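Local coordinates for tyrosine specific protein phosphatase, putative (Trypanosoma brucei, PDB 3M4U) that dephosphorylates the nucleolar protein NOPP44/46 as a life cycle switch of the parasite, probably acting as a protein tyrosine phosphatase, at residues A132-P137 / D142-P147; P104-T109 / L226-A231. All coordinates share one frame; numbering follows the deposited sequence.

Contact 1: residues A132-P137 / D142-P147; sequences AERYWP and DSLSFP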
ATOM      1  N   ALA A 132      -1.387  -4.714 -12.881  1.00 32.35           N
ATOM      2  CA  ALA A 132      -0.752  -3.400 -12.834  1.00 32.32           C
ATOM      3  C   ALA A 132      -0.118  -3.029 -14.154  1.00 29.91           C
ATOM      4  O   ALA A 132       0.030  -3.857 -15.050  1.00 30.96           O
ATOM      5  CB  ALA A 132       0.284  -3.331 -11.708  1.00 26.68           C
ATOM      6  N   GLU A 133       0.249  -1.762 -14.264  1.00 33.80           N
ATOM      7  CA  GLU A 133       0.809  -1.237 -15.499  1.00 36.18           C
ATOM      8  C   GLU A 133       2.212  -0.754 -15.199  1.00 32.99           C
ATOM      9  O   GLU A 133       2.418   0.066 -14.304  1.00 35.02           O
ATOM     10  CB  GLU A 133      -0.060  -0.082 -16.021  1.00 39.13           C
ATOM     11  CG  GLU A 133       0.397   0.524 -17.348  1.00 39.77           C
ATOM     12  CD  GLU A 133       0.182  -0.404 -18.554  1.00 46.74           C
ATOM     13  OE1 GLU A 133      -0.649  -1.342 -18.478  1.00 47.69           O
ATOM     14  OE2 GLU A 133       0.843  -0.180 -19.593  1.00 49.37           O
ATOM     15  N   ARG A 134       3.179  -1.252 -15.953  1.00 35.36           N
ATOM     16  CA  ARG A 134       4.572  -0.889 -15.733  1.00 36.58           C
ATOM     17  C   ARG A 134       4.823   0.598 -16.025  1.00 35.13           C
ATOM     18  O   ARG A 134       4.395   1.130 -17.057  1.00 43.02           O
ATOM     19  CB  ARG A 134       5.460  -1.777 -16.592  1.00 41.49           C
ATOM     20  CG  ARG A 134       6.930  -1.616 -16.346  1.00 38.13           C
ATOM     21  CD  ARG A 134       7.716  -2.334 -17.420  1.00 37.55           C
ATOM     22  NE  ARG A 134       8.437  -1.328 -18.176  1.00 55.14           N
ATOM     23  CZ  ARG A 134       8.606  -1.332 -19.489  1.00 45.91           C
ATOM     24  NH1 ARG A 134       8.125  -2.318 -20.229  1.00 45.74           N
ATOM     25  NH2 ARG A 134       9.268  -0.339 -20.048  1.00 52.67           N
ATOM     26  N   TYR A 135       5.489   1.274 -15.102  1.00 33.73           N
ATOM     27  CA  TYR A 135       5.767   2.702 -15.249  1.00 32.49           C
ATOM     28  C   TYR A 135       7.237   2.968 -15.010  1.00 29.18           C
ATOM     29  O   TYR A 135       7.623   4.078 -14.687  1.00 32.93           O
ATOM     30  CB  TYR A 135       4.937   3.545 -14.261  1.00 30.79           C
ATOM     31  CG  TYR A 135       4.977   3.067 -12.808  1.00 32.24           C
ATOM     32  CD1 TYR A 135       5.925   3.561 -11.911  1.00 29.92           C
ATOM     33  CD2 TYR A 135       4.049   2.134 -12.333  1.00 34.73           C
ATOM     34  CE1 TYR A 135       5.952   3.152 -10.590  1.00 26.60           C
ATOM     35  CE2 TYR A 135       4.069   1.704 -11.004  1.00 29.69           C
ATOM     36  CZ  TYR A 135       5.026   2.212 -10.143  1.00 32.38           C
ATOM     37  OH  TYR A 135       5.050   1.783  -8.831  1.00 30.09           O
ATOM     38  N   TRP A 136       8.056   1.945 -15.144  1.00 30.71           N
ATOM     39  CA  TRP A 136       9.492   2.133 -15.029  1.00 37.15           C
ATOM     40  C   TRP A 136      10.185   1.567 -16.260  1.00 37.94           C
ATOM     41  O   TRP A 136       9.719   0.587 -16.858  1.00 40.12           O
ATOM     42  CB  TRP A 136      10.017   1.428 -13.784  1.00 34.13           C
ATOM     43  CG  TRP A 136       9.709  -0.023 -13.785  1.00 33.22           C
ATOM     44  CD1 TRP A 136      10.452  -1.011 -14.338  1.00 32.37           C
ATOM     45  CD2 TRP A 136       8.553  -0.652 -13.223  1.00 31.02           C
ATOM     46  NE1 TRP A 136       9.841  -2.230 -14.151  1.00 33.56           N
ATOM     47  CE2 TRP A 136       8.670  -2.034 -13.466  1.00 35.22           C
ATOM     48  CE3 TRP A 136       7.430  -0.178 -12.538  1.00 33.93           C
ATOM     49  CZ2 TRP A 136       7.708  -2.956 -13.044  1.00 34.94           C
ATOM     50  CZ3 TRP A 136       6.463  -1.094 -12.124  1.00 33.42           C
ATOM     51  CH2 TRP A 136       6.616  -2.468 -12.371  1.00 36.84           C
ATOM     52  N   PRO A 137      11.317   2.165 -16.643  1.00 37.39           N
ATOM     53  CA  PRO A 137      12.057   1.547 -17.752  1.00 44.53           C
ATOM     54  C   PRO A 137      12.516   0.116 -17.403  1.00 46.24           C
ATOM     55  O   PRO A 137      12.885  -0.164 -16.257  1.00 44.69           O
ATOM     56  CB  PRO A 137      13.259   2.481 -17.940  1.00 43.20           C
ATOM     57  CG  PRO A 137      12.851   3.785 -17.285  1.00 43.32           C
ATOM     58  CD  PRO A 137      11.955   3.398 -16.146  1.00 38.20           C
ATOM     59  N   ASP A 142      16.111   3.252 -21.183  1.00 50.70           N
ATOM     60  CA  ASP A 142      16.624   4.205 -20.215  1.00 56.20           C
ATOM     61  C   ASP A 142      15.515   5.182 -19.893  1.00 54.50           C
ATOM     62  O   ASP A 142      15.544   5.870 -18.867  1.00 53.32           O
ATOM     63  CB  ASP A 142      17.831   4.962 -20.783  1.00 63.35           C
ATOM     64  CG  ASP A 142      19.116   4.128 -20.777  1.00 71.80           C
ATOM     65  OD1 ASP A 142      19.035   2.874 -20.731  1.00 68.95           O
ATOM     66  OD2 ASP A 142      20.211   4.740 -20.819  1.00 71.39           O
ATOM     67  N   SER A 143      14.530   5.226 -20.782  1.00 51.16           N
ATOM     68  CA  SER A 143      13.492   6.237 -20.718  1.00 48.89           C
ATOM     69  C   SER A 143      12.131   5.686 -21.129  1.00 49.50           C
ATOM     70  O   SER A 143      12.006   4.884 -22.065  1.00 46.68           O
ATOM     71  CB  SER A 143      13.860   7.436 -21.594  1.00 50.16           C
ATOM     72  OG  SER A 143      13.027   8.549 -21.311  1.00 52.14           O
ATOM     73  N   LEU A 144      11.114   6.134 -20.404  1.00 46.69           N
ATOM     74  CA  LEU A 144       9.742   5.775 -20.683  1.00 48.78           C
ATOM     75  C   LEU A 144       8.962   7.071 -20.638  1.00 49.46           C
ATOM     76  O   LEU A 144       9.190   7.910 -19.763  1.00 48.08           O
ATOM     77  CB  LEU A 144       9.230   4.795 -19.623  1.00 43.04           C
ATOM     78  CG  LEU A 144       8.357   3.634 -20.094  1.00 42.41           C
ATOM     79  CD1 LEU A 144       8.933   2.976 -21.333  1.00 43.86           C
ATOM     80  CD2 LEU A 144       8.204   2.615 -18.986  1.00 45.63           C
ATOM     81  N   SER A 145       8.061   7.256 -21.593  1.00 49.89           N
ATOM     82  CA  SER A 145       7.228   8.458 -21.587  1.00 56.94           C
ATOM     83  C   SER A 145       5.743   8.125 -21.634  1.00 49.72           C
ATOM     84  O   SER A 145       5.317   7.149 -22.254  1.00 47.13           O
ATOM     85  CB  SER A 145       7.611   9.414 -22.731  1.00 63.46           C
ATOM     86  OG  SER A 145       7.495   8.782 -23.998  1.00 67.40           O
ATOM     87  N   PHE A 146       4.956   8.935 -20.949  1.00 48.45           N
ATOM     88  CA  PHE A 146       3.521   8.734 -20.958  1.00 51.75           C
ATOM     89  C   PHE A 146       2.851  10.052 -21.321  1.00 54.88           C
ATOM     90  O   PHE A 146       2.956  11.022 -20.572  1.00 53.60           O
ATOM     91  CB  PHE A 146       3.053   8.207 -19.601  1.00 44.40           C
ATOM     92  CG  PHE A 146       3.595   6.847 -19.263  1.00 43.78           C
ATOM     93  CD1 PHE A 146       4.786   6.713 -18.565  1.00 41.72           C
ATOM     94  CD2 PHE A 146       2.918   5.695 -19.658  1.00 44.69           C
ATOM     95  CE1 PHE A 146       5.287   5.454 -18.250  1.00 44.68           C
ATOM     96  CE2 PHE A 146       3.412   4.422 -19.353  1.00 41.03           C
ATOM     97  CZ  PHE A 146       4.596   4.300 -18.647  1.00 43.53           C
ATOM     98  N   PRO A 147       2.170  10.090 -22.485  1.00 59.88           N
ATOM     99  CA  PRO A 147       1.906   8.943 -23.369  1.00 65.27           C
ATOM    100  C   PRO A 147       2.891   8.723 -24.523  1.00 62.95           C
ATOM    101  O   PRO A 147       2.618   7.847 -25.352  1.00 63.07           O
ATOM    102  CB  PRO A 147       0.536   9.284 -23.979  1.00 66.82           C
ATOM    103  CG  PRO A 147       0.311  10.773 -23.701  1.00 66.48           C
ATOM    104  CD  PRO A 147       1.528  11.310 -22.998  1.00 65.32           C
TER
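Pro137 and Leu144 mark the closest backbone approach, their CA atoms 5.6 Å apart, where the run 134-137 heads 139° away from the direction of 142-146. The loop carries the Tyr-Trp-Pro end of the KCxxYWP motif of protein tyrosine phosphatases, with alanine in the cysteine position; strand 143-146 pairs on with strand 154-158. Side chains of Leu144 and Phe146 both leave the strand toward the loop. Leu144 pushes CD2 into the angle between the Arg134 side chain and the Trp136 carbonyl, standing 3.3 Å from Trp136 O. Arg134 crosses this leucine at about a right angle, its NH2 also 3.3 Å from CD2 of Leu144. Its chain lays CG over one face of the Trp136 indole and then bends at chi3 (115°), which brings the guanidinium round to the Trp136 carbonyl, while NH2 forms a salt bridge with Glu141. Nearer the backbone, Pro137 CG packs 4.4 Å from Leu144 CB and 3.8 Å from Asp142 O. Phe146 reaches the loop with CZ, which lies 3.9 Å from Tyr135 CA and 3.6 Å from Arg134 O. The guanidinium is steadied by a nearly straight 2.7 Å hydrogen bond from Arg134 NE to Trp136 O.

Contact 2: residues P104-T109 / L226-A231; sequences PDFLET and LVHCSA. With PO4 (phosphate ion), chain C.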
ATOM      1  N   PRO A 104       0.151   9.200 -16.289  1.00 40.45           N
ATOM      2  CA  PRO A 104       0.626  10.595 -16.218  1.00 37.43           C
ATOM      3  C   PRO A 104       0.204  11.264 -14.912  1.00 37.24           C
ATOM      4  O   PRO A 104       1.016  11.937 -14.288  1.00 40.42           O
ATOM      5  CB  PRO A 104      -0.055  11.273 -17.421  1.00 31.55           C
ATOM      6  CG  PRO A 104      -0.279  10.147 -18.406  1.00 37.48           C
ATOM      7  CD  PRO A 104      -0.530   8.898 -17.567  1.00 40.29           C
ATOM      8  N   ASP A 105      -1.043  11.063 -14.491  1.00 38.23           N
ATOM      9  CA  ASP A 105      -1.513  11.602 -13.213  1.00 36.37           C
ATOM     10  C   ASP A 105      -0.746  11.029 -12.012  1.00 38.46           C
ATOM     11  O   ASP A 105      -0.415  11.754 -11.074  1.00 36.23           O
ATOM     12  CB  ASP A 105      -3.009  11.346 -13.059  1.00 38.84           C
ATOM     13  CG  ASP A 105      -3.861  12.440 -13.704  1.00 49.62           C
ATOM     14  OD1 ASP A 105      -3.338  13.556 -13.958  1.00 50.37           O
ATOM     15  OD2 ASP A 105      -5.066  12.189 -13.931  1.00 46.24           O
ATOM     16  N   PHE A 106      -0.471   9.727 -12.058  1.00 35.95           N
ATOM     17  CA  PHE A 106       0.283   9.034 -11.014  1.00 34.02           C
ATOM     18  C   PHE A 106       1.691   9.628 -10.912  1.00 37.27           C
ATOM     19  O   PHE A 106       2.110  10.135  -9.857  1.00 34.44           O
ATOM     20  CB  PHE A 106       0.344   7.531 -11.346  1.00 30.23           C
ATOM     21  CG  PHE A 106       1.063   6.696 -10.316  1.00 41.36           C
ATOM     22  CD1 PHE A 106       0.444   6.348  -9.116  1.00 37.90           C
ATOM     23  CD2 PHE A 106       2.349   6.239 -10.553  1.00 36.61           C
ATOM     24  CE1 PHE A 106       1.097   5.567  -8.175  1.00 35.14           C
ATOM     25  CE2 PHE A 106       3.007   5.458  -9.619  1.00 40.51           C
ATOM     26  CZ  PHE A 106       2.381   5.122  -8.424  1.00 40.97           C
ATOM     27  N   LEU A 107       2.416   9.569 -12.024  1.00 37.07           N
ATOM     28  CA  LEU A 107       3.754  10.133 -12.093  1.00 33.81           C
ATOM     29  C   LEU A 107       3.764  11.607 -11.714  1.00 36.51           C
ATOM     30  O   LEU A 107       4.675  12.053 -11.020  1.00 38.57           O
ATOM     31  CB  LEU A 107       4.321   9.975 -13.496  1.00 36.41           C
ATOM     32  CG  LEU A 107       4.390   8.537 -13.992  1.00 42.80           C
ATOM     33  CD1 LEU A 107       4.968   8.534 -15.401  1.00 37.07           C
ATOM     34  CD2 LEU A 107       5.211   7.675 -13.021  1.00 35.84           C
ATOM     35  N   GLU A 108       2.767  12.363 -12.179  1.00 32.53           N
ATOM     36  CA  GLU A 108       2.754  13.806 -11.941  1.00 43.55           C
ATOM     37  C   GLU A 108       2.669  14.065 -10.452  1.00 41.37           C
ATOM     38  O   GLU A 108       3.312  14.966  -9.911  1.00 41.59           O
ATOM     39  CB  GLU A 108       1.575  14.493 -12.636  1.00 42.12           C
ATOM     40  CG  GLU A 108       1.180  15.803 -11.954  1.00 46.11           C
ATOM     41  CD  GLU A 108       0.197  16.647 -12.764  1.00 59.96           C
ATOM     42  OE1 GLU A 108      -0.399  16.122 -13.737  1.00 52.00           O
ATOM     43  OE2 GLU A 108       0.019  17.843 -12.411  1.00 61.84           O
ATOM     44  N   THR A 109       1.863  13.249  -9.792  1.00 39.84           N
ATOM     45  CA  THR A 109       1.645  13.410  -8.375  1.00 41.43           C
ATOM     46  C   THR A 109       2.936  13.139  -7.613  1.00 39.92           C
ATOM     47  O   THR A 109       3.349  13.932  -6.759  1.00 39.53           O
ATOM     48  CB  THR A 109       0.489  12.519  -7.908  1.00 39.37           C
ATOM     49  OG1 THR A 109      -0.736  13.038  -8.448  1.00 39.42           O
ATOM     50  CG2 THR A 109       0.396  12.520  -6.403  1.00 44.85           C
ATOM     51  N   LEU A 226       4.081   6.560  -0.491  1.00 33.26           N
ATOM     52  CA  LEU A 226       3.008   5.979  -1.284  1.00 34.11           C
ATOM     53  C   LEU A 226       3.130   4.474  -1.408  1.00 30.15           C
ATOM     54  O   LEU A 226       4.144   3.949  -1.875  1.00 32.69           O
ATOM     55  CB  LEU A 226       2.918   6.614  -2.666  1.00 34.35           C
ATOM     56  CG  LEU A 226       1.776   6.081  -3.537  1.00 28.83           C
ATOM     57  CD1 LEU A 226       1.300   7.161  -4.487  1.00 30.81           C
ATOM     58  CD2 LEU A 226       2.176   4.818  -4.310  1.00 28.01           C
ATOM     59  N   VAL A 227       2.069   3.791  -1.008  1.00 29.01           N
ATOM     60  CA  VAL A 227       1.998   2.339  -1.092  1.00 26.12           C
ATOM     61  C   VAL A 227       0.811   1.973  -1.967  1.00 27.66           C
ATOM     62  O   VAL A 227      -0.294   2.497  -1.791  1.00 31.69           O
ATOM     63  CB  VAL A 227       1.790   1.716   0.315  1.00 26.23           C
ATOM     64  CG1 VAL A 227       1.630   0.192   0.236  1.00 27.81           C
ATOM     65  CG2 VAL A 227       2.925   2.116   1.261  1.00 28.40           C
ATOM     66  N   HIS A 228       1.030   1.083  -2.918  1.00 27.70           N
ATOM     67  CA  HIS A 228      -0.067   0.587  -3.721  1.00 27.39           C
ATOM     68  C   HIS A 228       0.118  -0.870  -3.995  1.00 30.82           C
ATOM     69  O   HIS A 228       1.191  -1.437  -3.773  1.00 29.38           O
ATOM     70  CB  HIS A 228      -0.237   1.373  -5.035  1.00 32.31           C
ATOM     71  CG  HIS A 228       0.786   1.074  -6.092  1.00 29.42           C
ATOM     72  ND1 HIS A 228       0.617   0.071  -7.030  1.00 30.51           N
ATOM     73  CD2 HIS A 228       1.956   1.685  -6.400  1.00 30.29           C
ATOM     74  CE1 HIS A 228       1.653   0.068  -7.854  1.00 30.14           C
ATOM     75  NE2 HIS A 228       2.482   1.033  -7.496  1.00 28.46           N
ATOM     76  N   CYS A 229      -0.950  -1.495  -4.449  1.00 28.48           N
ATOM     77  CA  CYS A 229      -0.807  -2.807  -5.011  1.00 31.19           C
ATOM     78  C   CYS A 229      -1.977  -2.636  -5.946  1.00 29.42           C
ATOM     79  O   CYS A 229      -2.361  -1.498  -6.201  1.00 28.80           O
ATOM     80  CB  CYS A 229      -1.247  -3.874  -4.058  1.00 32.68           C
ATOM     81  N   SER A 230      -2.523  -3.720  -6.481  1.00 29.92           N
ATOM     82  CA  SER A 230      -3.368  -3.696  -7.678  1.00 29.61           C
ATOM     83  C   SER A 230      -4.581  -2.785  -7.447  1.00 34.55           C
ATOM     84  O   SER A 230      -4.780  -1.792  -8.151  1.00 33.81           O
ATOM     85  CB  SER A 230      -3.817  -5.108  -8.043  1.00 33.07           C
ATOM     86  OG  SER A 230      -4.511  -5.139  -9.276  1.00 32.86           O
ATOM     87  N   ALA A 231      -5.376  -3.134  -6.440  1.00 33.34           N
ATOM     88  CA  ALA A 231      -6.493  -2.320  -6.010  1.00 29.64           C
ATOM     89  C   ALA A 231      -6.076  -1.324  -4.932  1.00 32.39           C
ATOM     90  O   ALA A 231      -6.760  -0.331  -4.711  1.00 32.29           O
ATOM     91  CB  ALA A 231      -7.626  -3.217  -5.509  1.00 31.36           C
TER
HETATM   92  P   PO4 C 307      -4.266  -4.941  -3.209  1.00 34.98           P
HETATM   93  O1  PO4 C 307      -3.570  -3.743  -2.588  1.00 31.67           O
HETATM   94  O2  PO4 C 307      -3.766  -6.177  -2.507  1.00 31.49           O
HETATM   95  O3  PO4 C 307      -5.761  -4.893  -3.010  1.00 33.85           O
HETATM   96  O4  PO4 C 307      -3.986  -4.989  -4.687  1.00 29.88           O
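Phe106 turns its ring edge to the face of His228, an offset edge-to-face pair that joins a helix to the histidine standing just before the phosphate-binding loop. The centroids are 5.7 Å apart, the planes meet at 85°, and the nearest atoms are Phe106 CZ and His228 CD2 at 4.0 Å. With CG anti to the backbone N (chi1 -178°), Phe106 carries its ring from helix 103-112 toward strand 225-228. The strand supplies a second partner two residues earlier: both methyls of Leu226 touch the phenyl ring, CD1 lying 4.0 Å from Phe106 CE1. Leu226 CD2 also sits at the edge of the imidazole, in its plane, so the leucine bridges the two rings. All three side chains are buried.

Residues 228-235 spell the HCX5R signature of protein tyrosine phosphatases, and here the strand ends and the loop begins. His228 is held from both of its nitrogens: ND1 gives a weak hydrogen bond to Cys229 O at 3.5 Å, and NE2 is hydrogen-bonded to Tyr135 OH. Beyond it the chain folds round a phosphate ion, probably taken from the crystallisation liquor, in the pocket that, as in other protein tyrosine phosphatases, probably receives the phosphate of a substrate. Ala231 N donates to phosphate O4 over 2.9 Å, at an N-H...O angle of 146°. The ion is also hydrogen-bonded to the backbone N of Ile233 and Gly234, to Arg235 NH1 and to Thr236 OG1. SG of Cys229 is not modelled.

On the helix side, Asp105 O takes two hydrogen bonds from Thr109, the backbone N and OG1 coming from opposite faces of the carbonyl plane, with the hydroxyl 2.9 Å from the oxygen.

From the N terminus, helix 103-112 gives the first half of contact 2, whose partner comes only after more than a hundred residues, at the end of strand 225-228. Contact 1 lies wholly inside that long loop and closes a short loop of its own, with four residues between its segments. The nested pair meets the outer one directly. Tyr135 sets its ring edge-to-face with Phe106, CZ 3.9 Å from Phe106 CE2, and its OH, 3.0 Å from His228 NE2, makes the probable hydrogen bond that joins the contacts. Phe146 CD1 lies 3.7 Å from Leu107 CD1 on the helix. The helix is thus joined both to the central strand and to the outlying strand of the same mixed sheet.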